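Local coordinates for protein peptidoglycan-N-acetylmuramic acid deacetylase PdaA (Bacillus subtilis, PDB 1NY1) that deacetylates N-acetylmuramic acid residues in peptidoglycan glycan strands, leading to the muramic delta-lactam of the spore cortex, and is required for germination, at residues S102-D107 against Q117-S122; D107-T112 against E148-E153. All blocks are in the same frame, centred on the assembly; numbering follows the deposited sequence.

In the fold
From the N terminus, the chain reaches strand 97-100 of the parallel sheet of this NodB-homology fold and enters the loop that carries the metal ligand His-105. Contact 1 closes that loop over a short span: residues 102-107 are bound by the first half of helix 113-131, at 117-122, the helix the loop itself leads into. Contact 2 reaches further, laying the end of the same loop, 107-112, on helix 148-156. Asp-107 ends one segment and begins the next, and because the segments alternate along the chain the two closures cross. Their centres lie about 11 Å apart, and the contacts touch where Pro-106 packs on Lys-111, so one loop ties strand 97-100 to two helices.

Contact 1 of 2, residues S102-D107 against Q117-S122; sequences SFHHPD and QDELDS
The carboxylate of Glu-119 reaches from its helix into the loop 102-107 and grips it with both oxygens. Its CG stands anti to the carbonyl carbon and the chain bends at chi2 (-64°), which brings the acid group beside the backbone of the loop. OE1 accepts an almost straight bond from the backbone N of His-104 (2.8 Å), while OE2 takes ND1 of the His-104 ring at 2.7 Å; each oxygen uses its syn lone pair. The bond to ND1 lies in the imidazole plane, yet the side chains cross at about a right angle, with ring and carboxylate planes 57° apart. Such a His-carboxylate pair would probably raise the basicity of the imidazole. CD1 of Phe-103 sits 3.5 Å above the centre of one face of this ring, whose rotation the in-plane bond to OE2 fixes. Pro-106 meets Glu-119 tip to tip, with its CD 3.5 Å from OE1. One turn on, Ser-122 OG touches CB and CD2 of Phe-103 while bonding back to Asp-118 O, and the N of Phe-103 donates to Glu-119 O (2.9 Å) from above the carbonyl plane. The contact thus fastens the loop carrying the metal ligand His-105, which follows strand 97-100, to helix 113-131, and Asn-100 at the end of that strand bonds both Ser-102 N and Leu-120 O.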
ATOM      1  N   SER A 102      -4.946  -1.727  -9.981  1.00 16.20           N
ATOM      2  CA  SER A 102      -5.283  -2.029 -11.374  1.00 17.95           C
ATOM      3  C   SER A 102      -6.137  -3.281 -11.460  1.00 17.83           C
ATOM      4  O   SER A 102      -6.052  -4.166 -10.608  1.00 18.31           O
ATOM      5  CB  SER A 102      -4.029  -2.206 -12.233  1.00 18.59           C
ATOM      6  OG  SER A 102      -3.620  -3.560 -12.276  1.00 23.46           O
ATOM      7  N   PHE A 103      -6.956  -3.360 -12.501  1.00 17.01           N
ATOM      8  CA  PHE A 103      -7.843  -4.494 -12.660  1.00 17.43           C
ATOM      9  C   PHE A 103      -7.155  -5.823 -12.933  1.00 18.60           C
ATOM     10  O   PHE A 103      -7.400  -6.799 -12.224  1.00 17.01           O
ATOM     11  CB  PHE A 103      -8.867  -4.211 -13.756  1.00 19.15           C
ATOM     12  CG  PHE A 103     -10.096  -5.050 -13.641  1.00 19.52           C
ATOM     13  CD1 PHE A 103     -10.120  -6.349 -14.137  1.00 21.95           C
ATOM     14  CD2 PHE A 103     -11.213  -4.565 -12.967  1.00 20.56           C
ATOM     15  CE1 PHE A 103     -11.238  -7.154 -13.959  1.00 23.55           C
ATOM     16  CE2 PHE A 103     -12.335  -5.358 -12.783  1.00 19.83           C
ATOM     17  CZ  PHE A 103     -12.352  -6.658 -13.279  1.00 22.96           C
ATOM     18  N   HIS A 104      -6.303  -5.863 -13.954  1.00 19.12           N
ATOM     19  CA  HIS A 104      -5.606  -7.095 -14.315  1.00 22.25           C
ATOM     20  C   HIS A 104      -4.172  -7.161 -13.808  1.00 23.04           C
ATOM     21  O   HIS A 104      -3.430  -8.084 -14.143  1.00 22.92           O
ATOM     22  CB  HIS A 104      -5.618  -7.277 -15.834  1.00 22.48           C
ATOM     23  CG  HIS A 104      -6.989  -7.381 -16.418  1.00 24.70           C
ATOM     24  ND1 HIS A 104      -7.592  -6.344 -17.097  1.00 26.30           N
ATOM     25  CD2 HIS A 104      -7.885  -8.398 -16.413  1.00 25.91           C
ATOM     26  CE1 HIS A 104      -8.798  -6.717 -17.486  1.00 27.32           C
ATOM     27  NE2 HIS A 104      -9.000  -7.958 -17.083  1.00 25.58           N
ATOM     28  N   HIS A 105      -3.787  -6.178 -13.000  1.00 24.13           N
ATOM     29  CA  HIS A 105      -2.446  -6.119 -12.430  1.00 25.63           C
ATOM     30  C   HIS A 105      -1.364  -6.308 -13.501  1.00 26.44           C
ATOM     31  O   HIS A 105      -0.423  -7.085 -13.321  1.00 25.47           O
ATOM     32  CB  HIS A 105      -2.316  -7.189 -11.334  1.00 26.56           C
ATOM     33  CG  HIS A 105      -1.141  -6.993 -10.428  1.00 27.39           C
ATOM     34  ND1 HIS A 105       0.085  -7.580 -10.656  1.00 28.99           N
ATOM     35  CD2 HIS A 105      -1.002  -6.264  -9.294  1.00 28.04           C
ATOM     36  CE1 HIS A 105       0.927  -7.223  -9.703  1.00 28.98           C
ATOM     37  NE2 HIS A 105       0.293  -6.424  -8.864  1.00 26.67           N
ATOM     38  N   PRO A 106      -1.477  -5.587 -14.630  1.00 26.06           N
ATOM     39  CA  PRO A 106      -0.485  -5.712 -15.698  1.00 25.74           C
ATOM     40  C   PRO A 106       0.676  -4.740 -15.515  1.00 24.88           C
ATOM     41  O   PRO A 106       0.695  -3.946 -14.574  1.00 24.07           O
ATOM     42  CB  PRO A 106      -1.295  -5.381 -16.934  1.00 25.83           C
ATOM     43  CG  PRO A 106      -2.119  -4.225 -16.437  1.00 26.97           C
ATOM     44  CD  PRO A 106      -2.569  -4.684 -15.046  1.00 26.29           C
ATOM     45  N   ASP A 107       1.645  -4.822 -16.423  1.00 23.86           N
ATOM     46  CA  ASP A 107       2.798  -3.933 -16.416  1.00 23.67           C
ATOM     47  C   ASP A 107       2.275  -2.686 -17.120  1.00 22.76           C
ATOM     48  O   ASP A 107       2.105  -2.688 -18.336  1.00 22.50           O
ATOM     49  CB  ASP A 107       3.945  -4.546 -17.228  1.00 24.17           C
ATOM     50  CG  ASP A 107       5.201  -3.699 -17.201  1.00 26.73           C
ATOM     51  OD1 ASP A 107       5.100  -2.457 -17.337  1.00 26.62           O
ATOM     52  OD2 ASP A 107       6.300  -4.277 -17.060  1.00 27.88           O
ATOM     53  N   GLN A 117      -6.410   3.995 -18.427  1.00 20.43           N
ATOM     54  CA  GLN A 117      -7.639   4.577 -17.896  1.00 21.14           C
ATOM     55  C   GLN A 117      -8.657   3.491 -17.555  1.00 20.49           C
ATOM     56  O   GLN A 117      -9.313   3.549 -16.513  1.00 19.57           O
ATOM     57  CB  GLN A 117      -8.256   5.553 -18.903  1.00 23.98           C
ATOM     58  CG  GLN A 117      -9.576   6.161 -18.435  1.00 27.28           C
ATOM     59  CD  GLN A 117     -10.196   7.081 -19.471  1.00 30.40           C
ATOM     60  OE1 GLN A 117     -10.448   6.676 -20.607  1.00 33.17           O
ATOM     61  NE2 GLN A 117     -10.452   8.323 -19.080  1.00 30.08           N
ATOM     62  N   ASP A 118      -8.785   2.507 -18.441  1.00 19.86           N
ATOM     63  CA  ASP A 118      -9.723   1.407 -18.242  1.00 20.36           C
ATOM     64  C   ASP A 118      -9.281   0.490 -17.104  1.00 20.25           C
ATOM     65  O   ASP A 118     -10.099   0.046 -16.298  1.00 21.01           O
ATOM     66  CB  ASP A 118      -9.851   0.581 -19.522  1.00 21.89           C
ATOM     67  CG  ASP A 118     -10.846  -0.549 -19.381  1.00 24.21           C
ATOM     68  OD1 ASP A 118     -12.062  -0.269 -19.304  1.00 28.91           O
ATOM     69  OD2 ASP A 118     -10.417  -1.723 -19.332  1.00 28.90           O
ATOM     70  N   GLU A 119      -7.985   0.198 -17.059  1.00 19.64           N
ATOM     71  CA  GLU A 119      -7.430  -0.668 -16.026  1.00 20.87           C
ATOM     72  C   GLU A 119      -7.712  -0.116 -14.635  1.00 19.90           C
ATOM     73  O   GLU A 119      -7.966  -0.875 -13.701  1.00 20.97           O
ATOM     74  CB  GLU A 119      -5.915  -0.810 -16.202  1.00 21.36           C
ATOM     75  CG  GLU A 119      -5.463  -1.889 -17.181  1.00 23.71           C
ATOM     76  CD  GLU A 119      -5.852  -3.286 -16.738  1.00 24.67           C
ATOM     77  OE1 GLU A 119      -5.805  -3.572 -15.522  1.00 23.22           O
ATOM     78  OE2 GLU A 119      -6.194  -4.114 -17.607  1.00 27.31           O
ATOM     79  N   LEU A 120      -7.666   1.206 -14.498  1.00 19.29           N
ATOM     80  CA  LEU A 120      -7.904   1.826 -13.203  1.00 17.84           C
ATOM     81  C   LEU A 120      -9.380   2.091 -12.924  1.00 17.46           C
ATOM     82  O   LEU A 120      -9.879   1.758 -11.849  1.00 15.12           O
ATOM     83  CB  LEU A 120      -7.105   3.128 -13.089  1.00 18.34           C
ATOM     84  CG  LEU A 120      -5.594   3.001 -13.308  1.00 18.58           C
ATOM     85  CD1 LEU A 120      -4.919   4.341 -13.053  1.00 18.03           C
ATOM     86  CD2 LEU A 120      -5.027   1.941 -12.380  1.00 18.56           C
ATOM     87  N   ASP A 121     -10.090   2.674 -13.886  1.00 15.46           N
ATOM     88  CA  ASP A 121     -11.497   2.966 -13.667  1.00 16.40           C
ATOM     89  C   ASP A 121     -12.312   1.720 -13.365  1.00 15.85           C
ATOM     90  O   ASP A 121     -13.219   1.757 -12.536  1.00 14.94           O
ATOM     91  CB  ASP A 121     -12.119   3.671 -14.867  1.00 19.45           C
ATOM     92  CG  ASP A 121     -13.602   3.930 -14.667  1.00 20.79           C
ATOM     93  OD1 ASP A 121     -13.952   4.704 -13.751  1.00 21.82           O
ATOM     94  OD2 ASP A 121     -14.418   3.353 -15.411  1.00 23.34           O
ATOM     95  N   SER A 122     -11.990   0.620 -14.038  1.00 15.04           N
ATOM     96  CA  SER A 122     -12.718  -0.623 -13.836  1.00 16.38           C
ATOM     97  C   SER A 122     -12.708  -1.071 -12.373  1.00 16.50           C
ATOM     98  O   SER A 122     -13.699  -1.610 -11.880  1.00 17.15           O
ATOM     99  CB  SER A 122     -12.159  -1.725 -14.745  1.00 18.24           C
ATOM    100  OG  SER A 122     -10.770  -1.927 -14.538  1.00 24.76           O
TER

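Contact 2 of 2, residues D107-T112 against E148-E153; sequences DLTTKT and EYVLKE
Two donors of a single residue grip OD1 of Asp-107: the backbone N of Thr-109, at 2.9 Å, closes an Asx turn, and OG1 of Thr-109, at 2.6 Å, comes from above the carboxylate plane. The N-H uses the anti lone pair of OD1. The 3-10 segment 108-110 follows directly, and Asp-107 O likewise accepts twice, from N and OG1 of Thr-110. Thr-109 OG1 takes the crowded position between backbone N and carbonyl carbon (chi1 75°), which puts CG2 anti to the carbonyl carbon and against Val-150 CG2 of helix 148-156, 3.7 Å away. The other valine methyl, CG1, meets CD1 of Leu-108 at 3.8 Å, the two side chains crossing near a right angle. Both methyls also lie against CB of Leu-108, so Val-150 straddles the two successive residues. Further along, Thr-112 is the N-cap of helix 113-131, its OG1 bound to Gln-115 N, so the contact joins the approach to one helix with the flank of another. Tyr-149, whose side chain also touches Ile-116 of helix 113-131, points its hydroxyl at the backbone just before that cap: OH donates to Lys-111 O at 2.8 Å, with the acceptor in the ring plane and the donor on a carbonyl lone pair.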
ATOM      1  N   ASP A 107       1.645  -4.822 -16.423  1.00 23.86           N
ATOM      2  CA  ASP A 107       2.798  -3.933 -16.416  1.00 23.67           C
ATOM      3  C   ASP A 107       2.275  -2.686 -17.120  1.00 22.76           C
ATOM      4  O   ASP A 107       2.105  -2.688 -18.336  1.00 22.50           O
ATOM      5  CB  ASP A 107       3.945  -4.546 -17.228  1.00 24.17           C
ATOM      6  CG  ASP A 107       5.201  -3.699 -17.201  1.00 26.73           C
ATOM      7  OD1 ASP A 107       5.100  -2.457 -17.337  1.00 26.62           O
ATOM      8  OD2 ASP A 107       6.300  -4.277 -17.060  1.00 27.88           O
ATOM      9  N   LEU A 108       2.009  -1.629 -16.360  1.00 22.09           N
ATOM     10  CA  LEU A 108       1.478  -0.403 -16.938  1.00 20.92           C
ATOM     11  C   LEU A 108       2.337   0.232 -18.018  1.00 20.74           C
ATOM     12  O   LEU A 108       1.816   0.932 -18.879  1.00 20.46           O
ATOM     13  CB  LEU A 108       1.220   0.629 -15.839  1.00 21.82           C
ATOM     14  CG  LEU A 108       0.184   0.219 -14.794  1.00 22.17           C
ATOM     15  CD1 LEU A 108       0.073   1.303 -13.732  1.00 23.10           C
ATOM     16  CD2 LEU A 108      -1.152  -0.018 -15.474  1.00 20.93           C
ATOM     17  N   THR A 109       3.646  -0.002 -17.983  1.00 20.59           N
ATOM     18  CA  THR A 109       4.518   0.607 -18.984  1.00 23.34           C
ATOM     19  C   THR A 109       4.274   0.031 -20.372  1.00 24.83           C
ATOM     20  O   THR A 109       4.792   0.547 -21.360  1.00 27.53           O
ATOM     21  CB  THR A 109       6.020   0.436 -18.644  1.00 21.86           C
ATOM     22  OG1 THR A 109       6.428  -0.911 -18.910  1.00 22.64           O
ATOM     23  CG2 THR A 109       6.278   0.766 -17.179  1.00 21.20           C
ATOM     24  N   THR A 110       3.475  -1.028 -20.448  1.00 25.93           N
ATOM     25  CA  THR A 110       3.175  -1.665 -21.725  1.00 26.59           C
ATOM     26  C   THR A 110       1.763  -1.338 -22.213  1.00 26.19           C
ATOM     27  O   THR A 110       1.330  -1.836 -23.255  1.00 27.29           O
ATOM     28  CB  THR A 110       3.309  -3.198 -21.615  1.00 27.23           C
ATOM     29  OG1 THR A 110       2.278  -3.709 -20.760  1.00 26.01           O
ATOM     30  CG2 THR A 110       4.669  -3.573 -21.035  1.00 27.77           C
ATOM     31  N   LYS A 111       1.051  -0.505 -21.458  1.00 23.81           N
ATOM     32  CA  LYS A 111      -0.318  -0.118 -21.800  1.00 23.11           C
ATOM     33  C   LYS A 111      -0.419   1.322 -22.298  1.00 23.49           C
ATOM     34  O   LYS A 111       0.313   2.204 -21.849  1.00 21.11           O
ATOM     35  CB  LYS A 111      -1.238  -0.270 -20.583  1.00 22.03           C
ATOM     36  CG  LYS A 111      -1.324  -1.674 -20.007  1.00 19.67           C
ATOM     37  CD  LYS A 111      -1.887  -2.673 -21.007  1.00 20.83           C
ATOM     38  CE  LYS A 111      -1.903  -4.079 -20.416  1.00 22.62           C
ATOM     39  NZ  LYS A 111      -2.353  -5.124 -21.388  1.00 24.49           N
ATOM     40  N   THR A 112      -1.343   1.554 -23.222  1.00 24.11           N
ATOM     41  CA  THR A 112      -1.561   2.887 -23.766  1.00 24.41           C
ATOM     42  C   THR A 112      -2.381   3.690 -22.760  1.00 23.44           C
ATOM     43  O   THR A 112      -2.905   3.132 -21.794  1.00 22.74           O
ATOM     44  CB  THR A 112      -2.350   2.826 -25.075  1.00 24.01           C
ATOM     45  OG1 THR A 112      -3.679   2.361 -24.807  1.00 24.12           O
ATOM     46  CG2 THR A 112      -1.676   1.878 -26.052  1.00 25.19           C
ATOM     47  N   GLU A 148       8.311   7.295 -16.056  1.00 19.46           N
ATOM     48  CA  GLU A 148       7.855   8.672 -16.034  1.00 21.54           C
ATOM     49  C   GLU A 148       6.529   8.752 -16.790  1.00 21.50           C
ATOM     50  O   GLU A 148       5.617   9.473 -16.386  1.00 21.25           O
ATOM     51  CB  GLU A 148       8.906   9.583 -16.662  1.00 22.90           C
ATOM     52  CG  GLU A 148       8.490  11.035 -16.746  1.00 25.43           C
ATOM     53  CD  GLU A 148       9.677  11.971 -16.752  1.00 26.88           C
ATOM     54  OE1 GLU A 148      10.801  11.496 -17.018  1.00 29.30           O
ATOM     55  OE2 GLU A 148       9.483  13.178 -16.496  1.00 27.56           O
ATOM     56  N   TYR A 149       6.419   7.991 -17.876  1.00 21.01           N
ATOM     57  CA  TYR A 149       5.197   7.956 -18.677  1.00 21.36           C
ATOM     58  C   TYR A 149       4.001   7.501 -17.839  1.00 21.17           C
ATOM     59  O   TYR A 149       2.918   8.080 -17.925  1.00 19.30           O
ATOM     60  CB  TYR A 149       5.373   7.009 -19.867  1.00 21.86           C
ATOM     61  CG  TYR A 149       4.072   6.488 -20.448  1.00 22.65           C
ATOM     62  CD1 TYR A 149       3.221   7.319 -21.176  1.00 23.88           C
ATOM     63  CD2 TYR A 149       3.683   5.166 -20.248  1.00 22.81           C
ATOM     64  CE1 TYR A 149       2.012   6.840 -21.691  1.00 24.46           C
ATOM     65  CE2 TYR A 149       2.482   4.680 -20.754  1.00 23.17           C
ATOM     66  CZ  TYR A 149       1.652   5.519 -21.472  1.00 23.50           C
ATOM     67  OH  TYR A 149       0.466   5.033 -21.970  1.00 25.91           O
ATOM     68  N   VAL A 150       4.202   6.453 -17.043  1.00 19.30           N
ATOM     69  CA  VAL A 150       3.143   5.919 -16.193  1.00 19.11           C
ATOM     70  C   VAL A 150       2.762   6.920 -15.106  1.00 18.06           C
ATOM     71  O   VAL A 150       1.583   7.084 -14.789  1.00 17.52           O
ATOM     72  CB  VAL A 150       3.576   4.599 -15.511  1.00 19.33           C
ATOM     73  CG1 VAL A 150       2.497   4.133 -14.537  1.00 18.50           C
ATOM     74  CG2 VAL A 150       3.826   3.528 -16.567  1.00 21.68           C
ATOM     75  N   LEU A 151       3.765   7.579 -14.531  1.00 17.43           N
ATOM     76  CA  LEU A 151       3.521   8.564 -13.483  1.00 17.51           C
ATOM     77  C   LEU A 151       2.794   9.780 -14.042  1.00 18.33           C
ATOM     78  O   LEU A 151       1.881  10.312 -13.413  1.00 18.30           O
ATOM     79  CB  LEU A 151       4.840   9.006 -12.842  1.00 16.56           C
ATOM     80  CG  LEU A 151       5.541   8.006 -11.926  1.00 16.28           C
ATOM     81  CD1 LEU A 151       6.824   8.620 -11.388  1.00 17.15           C
ATOM     82  CD2 LEU A 151       4.608   7.625 -10.778  1.00 18.39           C
ATOM     83  N   LYS A 152       3.206  10.211 -15.231  1.00 20.09           N
ATOM     84  CA  LYS A 152       2.598  11.365 -15.874  1.00 19.86           C
ATOM     85  C   LYS A 152       1.139  11.090 -16.224  1.00 20.14           C
ATOM     86  O   LYS A 152       0.258  11.902 -15.944  1.00 19.25           O
ATOM     87  CB  LYS A 152       3.378  11.720 -17.142  1.00 21.49           C
ATOM     88  CG  LYS A 152       2.893  12.976 -17.835  1.00 23.78           C
ATOM     89  CD  LYS A 152       3.529  13.119 -19.209  1.00 26.17           C
ATOM     90  CE  LYS A 152       3.018  14.360 -19.924  1.00 28.27           C
ATOM     91  NZ  LYS A 152       3.421  15.607 -19.212  1.00 29.44           N
ATOM     92  N   GLU A 153       0.887   9.938 -16.837  1.00 20.10           N
ATOM     93  CA  GLU A 153      -0.466   9.567 -17.229  1.00 21.08           C
ATOM     94  C   GLU A 153      -1.415   9.336 -16.064  1.00 20.68           C
ATOM     95  O   GLU A 153      -2.554   9.808 -16.087  1.00 18.98           O
ATOM     96  CB  GLU A 153      -0.440   8.315 -18.107  1.00 22.82           C
ATOM     97  CG  GLU A 153      -0.515   8.628 -19.580  1.00 29.34           C
ATOM     98  CD  GLU A 153      -1.738   9.463 -19.907  1.00 30.29           C
ATOM     99  OE1 GLU A 153      -2.869   8.979 -19.691  1.00 33.21           O
ATOM    100  OE2 GLU A 153      -1.567  10.609 -20.370  1.00 32.91           O
TER